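Local structure of HpcE (Thermus thermophilus, 1WZO) at residues L39-G44 with Y208-T213; S63-P68 with R187-V192; K82-Y87 with E239-E244; V111-A116 with L195-S200; Y174-L179 with P224-R229. The protein probably catalyses the isomerisation of 2-hydroxyhepta-2,4-diene-1,7-dioate in the breakdown of aromatic compounds, as a member of the fumarylacetoacetate hydrolase family. All coordinates share one frame; numbering follows the deposited sequence.

Contact 1: residues L39-G44 with Y208-T213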
# COMPACT_ATOMS: atom_id res chain seq x y z
N LEU B 39 -4.07 13.76 -7.21
CA LEU B 39 -4.93 12.86 -7.97
C LEU B 39 -6.14 12.63 -7.06
O LEU B 39 -6.01 12.53 -5.84
CB LEU B 39 -4.21 11.54 -8.24
CG LEU B 39 -2.96 11.61 -9.12
CD1 LEU B 39 -2.25 10.25 -9.12
CD2 LEU B 39 -3.37 11.99 -10.54
N PRO B 40 -7.35 12.56 -7.65
CA PRO B 40 -8.56 12.34 -6.84
C PRO B 40 -8.60 11.00 -6.11
O PRO B 40 -9.42 10.81 -5.21
CB PRO B 40 -9.69 12.49 -7.87
CG PRO B 40 -9.04 12.12 -9.17
CD PRO B 40 -7.69 12.80 -9.06
N PHE B 41 -7.73 10.08 -6.49
CA PHE B 41 -7.65 8.77 -5.86
C PHE B 41 -6.35 8.13 -6.34
O PHE B 41 -5.66 8.69 -7.20
CB PHE B 41 -8.87 7.91 -6.26
CG PHE B 41 -8.93 7.59 -7.73
CD1 PHE B 41 -8.35 6.43 -8.24
CD2 PHE B 41 -9.55 8.47 -8.62
CE1 PHE B 41 -8.37 6.16 -9.61
CE2 PHE B 41 -9.57 8.20 -10.00
CZ PHE B 41 -8.98 7.04 -10.49
N THR B 42 -5.99 6.99 -5.77
CA THR B 42 -4.77 6.31 -6.19
C THR B 42 -5.15 5.19 -7.14
O THR B 42 -5.69 4.16 -6.73
CB THR B 42 -4.01 5.74 -4.97
OG1 THR B 42 -3.67 6.82 -4.09
CG2 THR B 42 -2.72 5.05 -5.42
N PRO B 43 -4.86 5.37 -8.44
CA PRO B 43 -5.19 4.36 -9.45
C PRO B 43 -4.42 3.05 -9.28
O PRO B 43 -3.28 3.04 -8.81
CB PRO B 43 -4.83 5.04 -10.77
CG PRO B 43 -4.91 6.50 -10.46
CD PRO B 43 -4.33 6.59 -9.08
N GLY B 44 -5.07 1.95 -9.66
CA GLY B 44 -4.44 0.66 -9.63
C GLY B 44 -3.85 0.61 -11.04
O GLY B 44 -3.13 1.53 -11.42
N TYR B 208 -10.55 0.88 -8.18
CA TYR B 208 -9.60 1.94 -8.49
C TYR B 208 -8.75 1.70 -9.73
O TYR B 208 -7.87 2.51 -10.06
CB TYR B 208 -8.74 2.28 -7.27
CG TYR B 208 -9.59 2.86 -6.16
CD1 TYR B 208 -9.78 2.16 -4.97
CD2 TYR B 208 -10.28 4.06 -6.34
CE1 TYR B 208 -10.65 2.64 -3.98
CE2 TYR B 208 -11.16 4.54 -5.37
CZ TYR B 208 -11.34 3.83 -4.19
OH TYR B 208 -12.21 4.30 -3.23
N ASP B 209 -9.00 0.60 -10.43
CA ASP B 209 -8.30 0.36 -11.69
C ASP B 209 -8.96 1.36 -12.63
O ASP B 209 -10.11 1.77 -12.40
CB ASP B 209 -8.51 -1.06 -12.20
CG ASP B 209 -7.56 -2.07 -11.56
OD1 ASP B 209 -6.64 -1.64 -10.84
OD2 ASP B 209 -7.73 -3.28 -11.79
N VAL B 210 -8.27 1.76 -13.69
CA VAL B 210 -8.82 2.76 -14.60
C VAL B 210 -8.83 2.36 -16.07
O VAL B 210 -7.89 1.74 -16.57
CB VAL B 210 -8.03 4.09 -14.48
CG1 VAL B 210 -8.54 5.12 -15.50
CG2 VAL B 210 -8.13 4.63 -13.06
N LEU B 211 -9.92 2.71 -16.76
CA LEU B 211 -10.06 2.43 -18.18
C LEU B 211 -10.13 3.75 -18.93
O LEU B 211 -10.98 4.60 -18.61
CB LEU B 211 -11.34 1.62 -18.45
CG LEU B 211 -11.78 1.49 -19.91
CD1 LEU B 211 -10.74 0.71 -20.71
CD2 LEU B 211 -13.13 0.80 -19.97
N LEU B 212 -9.23 3.93 -19.89
CA LEU B 212 -9.20 5.13 -20.72
C LEU B 212 -9.95 4.70 -21.97
O LEU B 212 -9.61 3.69 -22.59
CB LEU B 212 -7.76 5.52 -21.05
CG LEU B 212 -6.87 5.77 -19.83
CD1 LEU B 212 -5.47 6.17 -20.29
CD2 LEU B 212 -7.48 6.86 -18.95
N THR B 213 -10.97 5.47 -22.35
CA THR B 213 -11.81 5.08 -23.47
C THR B 213 -11.47 5.57 -24.88
O THR B 213 -12.23 5.33 -25.82
CB THR B 213 -13.27 5.44 -23.14
OG1 THR B 213 -13.37 6.84 -22.85
CG2 THR B 213 -13.72 4.64 -21.91
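Phe41 drives its ring into the angle between Tyr208 and Val210. Its CZ meets the methyl CG2 of Val210 at 3.6 Å, the methyl lying at the ring edge and in its plane, while CD1 comes equally close to CD2 of Tyr208. The two aromatic planes are inclined at 32° and their centroids stand 5.8 Å apart, an oblique pairing. CB of Pro43 reaches the same CG2 of Val210 at 4.0 Å, and a compact proline fills this buried site without bringing in an N-H that would need a partner. The contact lies where the loop leading from strand 36-37 into strand 46-50 passes the start of strand 210-212, which runs parallel to 46-50 in the fumarylacetoacetate hydrolase fold; Val103 and Leu158 add to the apolar surroundings of Phe41. Further out, Gly44 N donates to Tyr208 O (2.9 Å) from above the carbonyl plane, and Pro43 CA lies 3.3 Å from that oxygen. Glycine suits position 44 because a CB would collide with Asp209 OD1. Asp209 OD2 accepts from Glu206 N and forms a salt bridge with Lys45.

Contact 2: residues S63-P68 with R187-V192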
# COMPACT_ATOMS: atom_id res chain seq x y z
N SER B 63 -17.42 -0.03 -39.77
CA SER B 63 -17.56 -0.93 -38.64
C SER B 63 -16.53 -0.60 -37.56
O SER B 63 -16.20 0.56 -37.33
CB SER B 63 -17.40 -2.38 -39.09
OG SER B 63 -16.10 -2.62 -39.61
N ARG B 64 -16.01 -1.64 -36.90
CA ARG B 64 -15.02 -1.45 -35.85
C ARG B 64 -14.06 -2.64 -35.78
O ARG B 64 -14.35 -3.72 -36.29
CB ARG B 64 -15.72 -1.28 -34.50
CG ARG B 64 -16.41 -2.54 -34.00
CD ARG B 64 -17.14 -2.28 -32.70
NE ARG B 64 -17.74 -3.49 -32.16
CZ ARG B 64 -18.51 -3.52 -31.09
NH1 ARG B 64 -18.78 -2.39 -30.43
NH2 ARG B 64 -19.02 -4.67 -30.66
N PRO B 65 -12.90 -2.46 -35.13
CA PRO B 65 -11.88 -3.50 -34.98
C PRO B 65 -12.45 -4.81 -34.43
O PRO B 65 -13.40 -4.80 -33.64
CB PRO B 65 -10.88 -2.87 -34.01
CG PRO B 65 -10.98 -1.41 -34.33
CD PRO B 65 -12.47 -1.21 -34.45
N GLU B 66 -11.87 -5.93 -34.84
CA GLU B 66 -12.30 -7.26 -34.39
C GLU B 66 -12.31 -7.33 -32.87
O GLU B 66 -13.13 -8.02 -32.27
CB GLU B 66 -11.36 -8.33 -34.94
CG GLU B 66 -11.40 -8.50 -36.45
CD GLU B 66 -10.22 -9.31 -36.98
OE1 GLU B 66 -9.08 -8.79 -36.95
OE2 GLU B 66 -10.44 -10.46 -37.40
N GLU B 67 -11.36 -6.63 -32.25
CA GLU B 67 -11.27 -6.59 -30.80
C GLU B 67 -10.59 -5.29 -30.39
O GLU B 67 -9.80 -4.73 -31.15
CB GLU B 67 -10.50 -7.80 -30.26
CG GLU B 67 -9.00 -7.81 -30.52
CD GLU B 67 -8.35 -9.11 -30.05
OE1 GLU B 67 -8.58 -10.15 -30.69
OE2 GLU B 67 -7.62 -9.08 -29.04
N PRO B 68 -10.92 -4.78 -29.20
CA PRO B 68 -10.33 -3.53 -28.71
C PRO B 68 -8.81 -3.60 -28.69
O PRO B 68 -8.23 -4.59 -28.24
CB PRO B 68 -10.91 -3.39 -27.30
CG PRO B 68 -12.21 -4.10 -27.40
CD PRO B 68 -11.87 -5.32 -28.21
N ARG B 187 -19.93 8.48 -29.88
CA ARG B 187 -19.23 8.01 -31.06
C ARG B 187 -18.20 6.91 -30.77
O ARG B 187 -17.44 6.51 -31.64
CB ARG B 187 -18.58 9.19 -31.78
CG ARG B 187 -19.59 10.24 -32.21
CD ARG B 187 -18.95 11.56 -32.54
NE ARG B 187 -19.96 12.60 -32.75
CZ ARG B 187 -19.69 13.90 -32.85
NH1 ARG B 187 -18.44 14.34 -32.76
NH2 ARG B 187 -20.68 14.76 -33.04
N MET B 188 -18.18 6.44 -29.52
CA MET B 188 -17.27 5.37 -29.13
C MET B 188 -17.60 4.13 -29.95
O MET B 188 -18.78 3.77 -30.08
CB MET B 188 -17.46 5.03 -27.65
CG MET B 188 -16.40 5.56 -26.73
SD MET B 188 -16.64 4.88 -25.08
CE MET B 188 -16.58 6.36 -24.10
N LEU B 189 -16.59 3.46 -30.49
CA LEU B 189 -16.83 2.26 -31.28
C LEU B 189 -17.24 1.14 -30.34
O LEU B 189 -18.20 0.41 -30.60
CB LEU B 189 -15.59 1.89 -32.09
CG LEU B 189 -15.21 2.94 -33.14
CD1 LEU B 189 -13.97 2.48 -33.89
CD2 LEU B 189 -16.38 3.16 -34.11
N TYR B 190 -16.49 1.00 -29.25
CA TYR B 190 -16.78 0.02 -28.22
C TYR B 190 -17.18 0.84 -27.00
O TYR B 190 -16.44 1.73 -26.58
CB TYR B 190 -15.55 -0.82 -27.86
CG TYR B 190 -15.24 -1.96 -28.80
CD1 TYR B 190 -14.36 -1.80 -29.87
CD2 TYR B 190 -15.82 -3.22 -28.60
CE1 TYR B 190 -14.06 -2.87 -30.72
CE2 TYR B 190 -15.54 -4.29 -29.45
CZ TYR B 190 -14.66 -4.10 -30.50
OH TYR B 190 -14.36 -5.16 -31.32
N SER B 191 -18.34 0.55 -26.43
CA SER B 191 -18.81 1.30 -25.27
C SER B 191 -18.02 0.92 -24.02
O SER B 191 -17.28 -0.06 -24.00
CB SER B 191 -20.28 1.00 -25.02
OG SER B 191 -20.47 -0.35 -24.65
N VAL B 192 -18.20 1.72 -22.97
CA VAL B 192 -17.54 1.45 -21.70
C VAL B 192 -17.94 0.04 -21.26
O VAL B 192 -17.09 -0.76 -20.86
CB VAL B 192 -18.00 2.46 -20.63
CG1 VAL B 192 -17.45 2.05 -19.27
CG2 VAL B 192 -17.54 3.86 -21.01
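Tyr190 lies between Arg64 and Pro68, its ring covered on opposite faces by a cationic and an apolar group. This arrangement joins two loops of the fumarylacetoacetate hydrolase fold, one leading into strand 69-73 and the other into helix 192-200. On one face the guanidinium of Arg64 is stacked flat, the planes only 7° apart and the centres 3.9 Å from each other, in a cation-pi arrangement; CD of the same arginine adds a CH-pi contact. The other face receives Pro68 CG in a second CH-pi contact, 3.7 Å from the ring centroid and almost on the normal. The arginine chain is extended from CG to NE, and it crosses the tyrosine at about a right angle. In the guanidinium plane, NH1 donates to Leu189 O at 2.9 Å, which fixes the rotation of the flat group over the ring; NH1 also forms a salt bridge with Glu194. Beside the stack, Leu189 CD1 packs on Pro65 CD at 4.0 Å, again crossing at about a right angle. A tyrosine suits the site because it offers two broad faces and a polar end. Its hydroxyl OH, at the ring edge, donates to Pro65 O over a short 2.5 Å.

Contact 3: residues K82-Y87 with E239-E244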
# COMPACT_ATOMS: atom_id res chain seq x y z
N LYS B 82 -3.29 20.76 -12.73
CA LYS B 82 -2.33 21.84 -12.49
C LYS B 82 -0.86 21.40 -12.54
O LYS B 82 0.04 22.24 -12.53
CB LYS B 82 -2.61 22.53 -11.15
CG LYS B 82 -3.98 23.20 -11.05
CD LYS B 82 -4.14 24.29 -12.09
CE LYS B 82 -5.45 25.04 -11.90
NZ LYS B 82 -5.65 26.09 -12.94
N GLY B 83 -0.62 20.09 -12.58
CA GLY B 83 0.75 19.60 -12.65
C GLY B 83 1.37 19.94 -13.99
O GLY B 83 0.65 20.18 -14.97
N VAL B 84 2.70 19.97 -14.06
CA VAL B 84 3.40 20.31 -15.29
C VAL B 84 3.79 19.10 -16.14
O VAL B 84 4.48 18.19 -15.68
CB VAL B 84 4.69 21.12 -14.98
CG1 VAL B 84 5.45 21.42 -16.26
CG2 VAL B 84 4.34 22.42 -14.26
N VAL B 85 3.34 19.10 -17.39
CA VAL B 85 3.68 18.02 -18.32
C VAL B 85 5.05 18.32 -18.91
O VAL B 85 5.32 19.45 -19.33
CB VAL B 85 2.65 17.92 -19.46
CG1 VAL B 85 3.15 16.95 -20.55
CG2 VAL B 85 1.31 17.43 -18.91
N LEU B 86 5.92 17.31 -18.93
CA LEU B 86 7.26 17.49 -19.47
C LEU B 86 7.30 17.09 -20.94
O LEU B 86 6.97 15.95 -21.30
CB LEU B 86 8.27 16.68 -18.65
CG LEU B 86 8.31 17.06 -17.17
CD1 LEU B 86 9.18 16.09 -16.40
CD2 LEU B 86 8.82 18.48 -17.01
N TYR B 87 7.72 18.02 -21.78
CA TYR B 87 7.82 17.79 -23.22
C TYR B 87 9.15 17.07 -23.52
O TYR B 87 10.21 17.54 -23.14
CB TYR B 87 7.73 19.13 -23.95
CG TYR B 87 7.61 19.03 -25.45
CD1 TYR B 87 8.73 18.77 -26.25
CD2 TYR B 87 6.38 19.22 -26.08
CE1 TYR B 87 8.62 18.71 -27.64
CE2 TYR B 87 6.26 19.15 -27.47
CZ TYR B 87 7.38 18.90 -28.24
OH TYR B 87 7.28 18.87 -29.61
N GLU B 239 -6.58 21.04 -16.18
CA GLU B 239 -5.63 21.95 -16.81
C GLU B 239 -4.17 21.69 -16.48
O GLU B 239 -3.79 21.56 -15.31
CB GLU B 239 -5.99 23.38 -16.44
CG GLU B 239 -5.01 24.42 -16.92
CD GLU B 239 -5.40 25.81 -16.49
OE1 GLU B 239 -6.29 26.41 -17.14
OE2 GLU B 239 -4.84 26.30 -15.49
N ASN B 240 -3.34 21.63 -17.53
CA ASN B 240 -1.91 21.40 -17.35
C ASN B 240 -1.03 22.14 -18.34
O ASN B 240 -1.26 22.09 -19.55
CB ASN B 240 -1.57 19.91 -17.46
CG ASN B 240 -2.36 19.05 -16.51
OD1 ASN B 240 -3.45 18.59 -16.83
ND2 ASN B 240 -1.82 18.84 -15.31
N PRO B 241 -0.02 22.85 -17.83
CA PRO B 241 0.89 23.58 -18.70
C PRO B 241 1.99 22.59 -19.11
O PRO B 241 2.14 21.54 -18.49
CB PRO B 241 1.39 24.70 -17.81
CG PRO B 241 1.41 24.08 -16.46
CD PRO B 241 0.12 23.29 -16.43
N ILE B 242 2.74 22.94 -20.15
CA ILE B 242 3.82 22.09 -20.65
C ILE B 242 5.15 22.83 -20.56
O ILE B 242 5.24 24.01 -20.89
CB ILE B 242 3.59 21.72 -22.11
CG1 ILE B 242 2.21 21.06 -22.27
CG2 ILE B 242 4.70 20.79 -22.59
CD1 ILE B 242 1.82 20.82 -23.71
N GLU B 243 6.18 22.12 -20.11
CA GLU B 243 7.52 22.68 -19.99
C GLU B 243 8.50 21.68 -20.62
O GLU B 243 8.20 20.49 -20.71
CB GLU B 243 7.90 22.88 -18.52
CG GLU B 243 7.35 24.13 -17.86
CD GLU B 243 7.73 24.21 -16.39
OE1 GLU B 243 8.74 23.58 -16.01
OE2 GLU B 243 7.04 24.91 -15.62
N GLU B 244 9.65 22.17 -21.05
CA GLU B 244 10.65 21.30 -21.65
C GLU B 244 11.40 20.58 -20.54
O GLU B 244 11.52 21.09 -19.42
CB GLU B 244 11.63 22.10 -22.49
CG GLU B 244 11.01 22.77 -23.69
CD GLU B 244 11.86 22.65 -24.92
OE1 GLU B 244 12.08 21.50 -25.37
OE2 GLU B 244 12.32 23.69 -25.44
O HOH W 1 12.01 19.33 -23.85
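Strands 85-87 and 239-244 run parallel, their axes 4.5 Å apart at closest approach and inclined at 38°. Backbone bonds alternate across them: Val85 N to Pro241 O, Glu243 N to Val85 O, and Tyr87 N to Glu243 O at 2.7 Å. Ahead of strand 85-87, Asn240 suits its place because its amide supplies an N-H, ND2 donating to Gly83 O at 2.8 Å. Lys82 N bonds to Glu239 O; its side chain bends about CB-CG (chi2 -61°), turning CD toward Glu239, and NZ lies 2.7 Å from Glu239 OE2 in a salt bridge. An alanine in place of Glu239 would probably leave the Lys82 ammonium without this mate and free to swing. Val84 CG1 lies against Glu243 CD at 3.6 Å, while Glu243 OE1 pairs with Lys9 of the third subunit. Tyr87 CB rests on Ile242 CG2 at 3.7 Å. Strand 85-87 is outermost within the chain's five-stranded mixed sheet, where strand 237-244 separates it from strand 227-232, and Val85 and Ile242 both reach Met228.

Contact 4: residues V111-A116 with L195-S200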
# COMPACT_ATOMS: atom_id res chain seq x y z
N VAL B 111 -17.58 -10.27 -16.30
CA VAL B 111 -18.80 -9.48 -16.15
C VAL B 111 -19.40 -9.26 -17.53
O VAL B 111 -18.69 -8.93 -18.48
CB VAL B 111 -18.50 -8.11 -15.52
CG1 VAL B 111 -19.76 -7.25 -15.46
CG2 VAL B 111 -17.92 -8.31 -14.12
N ARG B 112 -20.71 -9.47 -17.65
CA ARG B 112 -21.38 -9.27 -18.93
C ARG B 112 -21.59 -7.77 -19.14
O ARG B 112 -21.74 -7.02 -18.18
CB ARG B 112 -22.74 -9.98 -18.93
CG ARG B 112 -22.66 -11.47 -18.63
CD ARG B 112 -24.03 -12.02 -18.26
NE ARG B 112 -23.95 -13.38 -17.73
CZ ARG B 112 -24.94 -14.00 -17.10
NH1 ARG B 112 -26.10 -13.39 -16.91
NH2 ARG B 112 -24.76 -15.24 -16.64
N ALA B 113 -21.60 -7.34 -20.40
CA ALA B 113 -21.78 -5.93 -20.73
C ALA B 113 -23.01 -5.31 -20.07
O ALA B 113 -22.96 -4.18 -19.57
CB ALA B 113 -21.85 -5.77 -22.25
N LYS B 114 -24.13 -6.03 -20.08
CA LYS B 114 -25.37 -5.52 -19.50
C LYS B 114 -25.25 -5.17 -18.02
O LYS B 114 -26.01 -4.35 -17.52
CB LYS B 114 -26.51 -6.53 -19.70
CG LYS B 114 -26.38 -7.79 -18.87
CD LYS B 114 -27.57 -8.72 -19.09
CE LYS B 114 -27.36 -10.08 -18.42
NZ LYS B 114 -27.16 -9.98 -16.94
N ASP B 115 -24.30 -5.80 -17.33
CA ASP B 115 -24.10 -5.55 -15.90
C ASP B 115 -22.85 -4.73 -15.58
O ASP B 115 -22.63 -4.35 -14.43
CB ASP B 115 -23.96 -6.87 -15.13
CG ASP B 115 -25.13 -7.80 -15.34
OD1 ASP B 115 -26.29 -7.37 -15.15
OD2 ASP B 115 -24.89 -8.98 -15.69
N ALA B 116 -22.04 -4.46 -16.60
CA ALA B 116 -20.78 -3.74 -16.41
C ALA B 116 -20.83 -2.40 -15.69
O ALA B 116 -20.07 -2.18 -14.75
CB ALA B 116 -20.06 -3.58 -17.74
N LEU B 195 -16.18 -2.60 -23.34
CA LEU B 195 -14.76 -2.62 -23.02
C LEU B 195 -14.49 -3.36 -21.71
O LEU B 195 -13.58 -4.19 -21.62
CB LEU B 195 -14.21 -1.19 -22.96
CG LEU B 195 -14.13 -0.44 -24.29
CD1 LEU B 195 -13.78 1.01 -24.06
CD2 LEU B 195 -13.07 -1.11 -25.18
N LEU B 196 -15.29 -3.07 -20.68
CA LEU B 196 -15.11 -3.73 -19.39
C LEU B 196 -15.44 -5.22 -19.48
O LEU B 196 -14.89 -6.03 -18.73
CB LEU B 196 -15.99 -3.06 -18.32
CG LEU B 196 -15.63 -1.61 -17.96
CD1 LEU B 196 -16.70 -1.04 -17.03
CD2 LEU B 196 -14.26 -1.55 -17.29
N GLU B 197 -16.35 -5.57 -20.38
CA GLU B 197 -16.70 -6.98 -20.57
C GLU B 197 -15.52 -7.68 -21.24
O GLU B 197 -15.11 -8.76 -20.82
CB GLU B 197 -17.93 -7.11 -21.47
CG GLU B 197 -18.29 -8.54 -21.84
CD GLU B 197 -19.44 -8.60 -22.83
OE1 GLU B 197 -19.27 -8.11 -23.96
OE2 GLU B 197 -20.51 -9.14 -22.49
N PHE B 198 -15.00 -7.05 -22.29
CA PHE B 198 -13.87 -7.61 -23.03
C PHE B 198 -12.67 -7.84 -22.13
O PHE B 198 -12.05 -8.91 -22.17
CB PHE B 198 -13.48 -6.67 -24.17
CG PHE B 198 -12.31 -7.17 -24.99
CD1 PHE B 198 -12.47 -8.21 -25.90
CD2 PHE B 198 -11.04 -6.62 -24.81
CE1 PHE B 198 -11.38 -8.70 -26.62
CE2 PHE B 198 -9.94 -7.10 -25.53
CZ PHE B 198 -10.12 -8.15 -26.44
N ILE B 199 -12.33 -6.83 -21.33
CA ILE B 199 -11.19 -6.90 -20.44
C ILE B 199 -11.37 -7.87 -19.29
O ILE B 199 -10.54 -8.77 -19.10
CB ILE B 199 -10.84 -5.50 -19.88
CG1 ILE B 199 -10.50 -4.55 -21.03
CG2 ILE B 199 -9.67 -5.60 -18.89
CD1 ILE B 199 -10.40 -3.08 -20.62
N SER B 200 -12.47 -7.72 -18.54
CA SER B 200 -12.73 -8.58 -17.39
C SER B 200 -12.91 -10.04 -17.74
O SER B 200 -12.92 -10.89 -16.86
CB SER B 200 -13.96 -8.09 -16.62
OG SER B 200 -15.16 -8.35 -17.33
O HOH W 2 -16.52 -10.62 -19.26
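Leu196 meets Ala116 through their CB atoms, 4.1 Å apart, and the small alanine lets the short, weakly bonded helix 113-116 come close to helix 192-200. Leu196 also packs on Leu211. The next residue, Glu197, sends an extended chain beyond CG toward the start of the short helix, with CG anti to the backbone N (chi1 174°). Its OE2 accepts from Ala113 N at 3.0 Å, the N-H approaching from above the carboxylate plane. This bond gives a partner to a backbone N-H in the first turn, and a negative charge near the N-terminal N-H groups is probably favourable. The methylene CG lies 3.4 Å from Val111 O, and the carboxylate carbon CD lies near the Ala113 methyl. In this part of the fumarylacetoacetate hydrolase fold, the segment following strand 94-104 thus passes beside the helix that precedes strand 210-212. A water donates to both Val111 O (2.9 Å) and Glu197 O (2.8 Å), bridging the two backbones. Ser200 follows one turn later. Its OG sits between the backbone N and the carbonyl carbon (chi1 72°) and donates to Leu196 O at 2.7 Å, an oxygen that also accepts Ser200 N. Because the serine side chain is short, the same hydroxyl oxygen can also accept the N-H of Val111 over a longer 3.3 Å.

Contact 5: residues Y174-L179 with P224-R229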
# COMPACT_ATOMS: atom_id res chain seq x y z
N TYR B 174 -9.00 22.59 -24.94
CA TYR B 174 -8.54 23.94 -25.24
C TYR B 174 -7.03 24.01 -25.06
O TYR B 174 -6.47 23.38 -24.16
CB TYR B 174 -9.17 24.96 -24.29
CG TYR B 174 -10.68 24.97 -24.25
CD1 TYR B 174 -11.40 23.96 -23.62
CD2 TYR B 174 -11.40 26.03 -24.81
CE1 TYR B 174 -12.79 24.00 -23.54
CE2 TYR B 174 -12.79 26.09 -24.74
CZ TYR B 174 -13.48 25.07 -24.10
OH TYR B 174 -14.85 25.13 -24.01
N VAL B 175 -6.37 24.78 -25.92
CA VAL B 175 -4.93 24.98 -25.82
C VAL B 175 -4.73 26.49 -25.72
O VAL B 175 -5.06 27.23 -26.65
CB VAL B 175 -4.16 24.44 -27.04
CG1 VAL B 175 -2.68 24.78 -26.92
CG2 VAL B 175 -4.33 22.93 -27.14
N ASN B 176 -4.23 26.94 -24.58
CA ASN B 176 -4.00 28.36 -24.34
C ASN B 176 -5.31 29.14 -24.43
O ASN B 176 -5.36 30.23 -25.02
CB ASN B 176 -2.99 28.92 -25.35
CG ASN B 176 -1.65 28.22 -25.28
OD1 ASN B 176 -1.14 27.95 -24.20
ND2 ASN B 176 -1.08 27.92 -26.44
N GLY B 177 -6.37 28.58 -23.85
CA GLY B 177 -7.66 29.24 -23.86
C GLY B 177 -8.46 29.14 -25.14
O GLY B 177 -9.62 29.55 -25.18
N GLU B 178 -7.86 28.60 -26.20
CA GLU B 178 -8.57 28.48 -27.46
C GLU B 178 -9.08 27.07 -27.72
O GLU B 178 -8.33 26.10 -27.63
CB GLU B 178 -7.68 28.93 -28.62
CG GLU B 178 -8.37 28.90 -29.98
CD GLU B 178 -7.64 29.70 -31.04
OE1 GLU B 178 -8.05 29.64 -32.22
OE2 GLU B 178 -6.64 30.38 -30.70
N LEU B 179 -10.37 26.97 -28.05
CA LEU B 179 -11.00 25.69 -28.33
C LEU B 179 -10.32 25.01 -29.51
O LEU B 179 -10.28 25.55 -30.62
CB LEU B 179 -12.48 25.88 -28.63
CG LEU B 179 -13.30 24.62 -28.90
CD1 LEU B 179 -13.32 23.73 -27.67
CD2 LEU B 179 -14.72 25.01 -29.29
N PRO B 224 5.93 23.24 -25.98
CA PRO B 224 6.36 23.80 -24.70
C PRO B 224 5.73 25.17 -24.49
O PRO B 224 5.70 25.99 -25.41
CB PRO B 224 7.87 23.87 -24.85
CG PRO B 224 8.18 22.70 -25.72
CD PRO B 224 7.09 22.78 -26.77
N GLY B 225 5.22 25.42 -23.29
CA GLY B 225 4.61 26.70 -23.00
C GLY B 225 3.09 26.70 -23.10
O GLY B 225 2.43 27.54 -22.50
N ASP B 226 2.53 25.75 -23.85
CA ASP B 226 1.08 25.67 -23.98
C ASP B 226 0.42 25.25 -22.68
O ASP B 226 1.02 24.53 -21.87
CB ASP B 226 0.68 24.67 -25.07
CG ASP B 226 1.04 25.13 -26.46
OD1 ASP B 226 1.23 26.36 -26.65
OD2 ASP B 226 1.11 24.28 -27.37
N VAL B 227 -0.81 25.70 -22.49
CA VAL B 227 -1.60 25.35 -21.32
C VAL B 227 -2.79 24.56 -21.83
O VAL B 227 -3.65 25.09 -22.54
CB VAL B 227 -2.08 26.61 -20.56
CG1 VAL B 227 -2.96 26.20 -19.38
CG2 VAL B 227 -0.89 27.41 -20.06
N MET B 228 -2.83 23.27 -21.50
CA MET B 228 -3.92 22.42 -21.95
C MET B 228 -5.05 22.37 -20.93
O MET B 228 -4.82 22.17 -19.74
CB MET B 228 -3.39 21.00 -22.19
CG MET B 228 -2.26 20.92 -23.20
SD MET B 228 -1.54 19.26 -23.31
CE MET B 228 -0.80 19.15 -21.69
N ARG B 229 -6.27 22.57 -21.41
CA ARG B 229 -7.44 22.51 -20.55
C ARG B 229 -8.45 21.59 -21.21
O ARG B 229 -9.05 21.93 -22.24
CB ARG B 229 -8.06 23.90 -20.34
CG ARG B 229 -9.13 23.91 -19.25
CD ARG B 229 -9.77 25.28 -19.13
NE ARG B 229 -10.60 25.60 -20.28
CZ ARG B 229 -10.69 26.80 -20.83
NH1 ARG B 229 -9.98 27.81 -20.34
NH2 ARG B 229 -11.49 27.00 -21.87
O HOH W 3 -6.30 26.23 -22.30
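Tyr174 and Arg229 make the cation-pi contact of this pair. Arg229 NH2 stands 3.0 Å above the centre of the tyrosine ring, with CZ 4.0 Å from the centroid; the guanidinium is tilted 53° from the ring plane, so one amino group points at the face. A bend about CG-CD (chi3 70°) turns NE toward the ring, CZ follows over its face, and NE forms a salt bridge with Glu231. On the opposite face lies CD1 of Leu179. An alanine in place of Tyr174 would probably leave the arginine head without the aromatic face beneath it and free to turn.

The backbone bonds are those of an antiparallel pair: Tyr174 and Arg229 exchange N-H and O both ways, and Asn176 N donates to Val227 O at 2.8 Å. Side-chain bonds centre on Asn176, whose amide uses both ends. OD1 accepts from Val227 N at 2.8 Å, and ND2 donates to Asp226 OD1 over the same length, while Asp226 OD2 is bound by Arg223 N.

In van der Waals contact, the Val175 methyl CG1 lies 3.8 Å from Asp226 CG, the carboxylate carbon. Asn176 and Gly177 have the positive phi angles of a type I' turn, which asparagine and glycine adopt readily, and the arrangement is that of a beta hairpin with a two-residue loop, joining strands 170-175 and 178-184, with strand 227-232 alongside.

How the contacts relate
The five contacts fall into two groups. Contacts 3 and 5 have centres 10 Å apart and share the five-stranded sheet, where Asn240 N lies 2.7 Å from Met228 O in a probable hydrogen bond. Contacts 2 and 4, with centres 13 Å apart, have centres about 29 to 35 Å from those of that pair; Leu195 CD2 packs on Tyr190 CB at 3.7 Å, and Phe198 on Pro68. Contact 1, nearest the chain centre, touches the second group: Leu211 CD2 meets Leu196 CD2 at 3.7 Å, and Thr213 OG1 lies 3.5 Å from Met188 CE. A glycerol, probably from the crystallisation liquor, sits about 4 Å from the Lys82 side chain of contact 3.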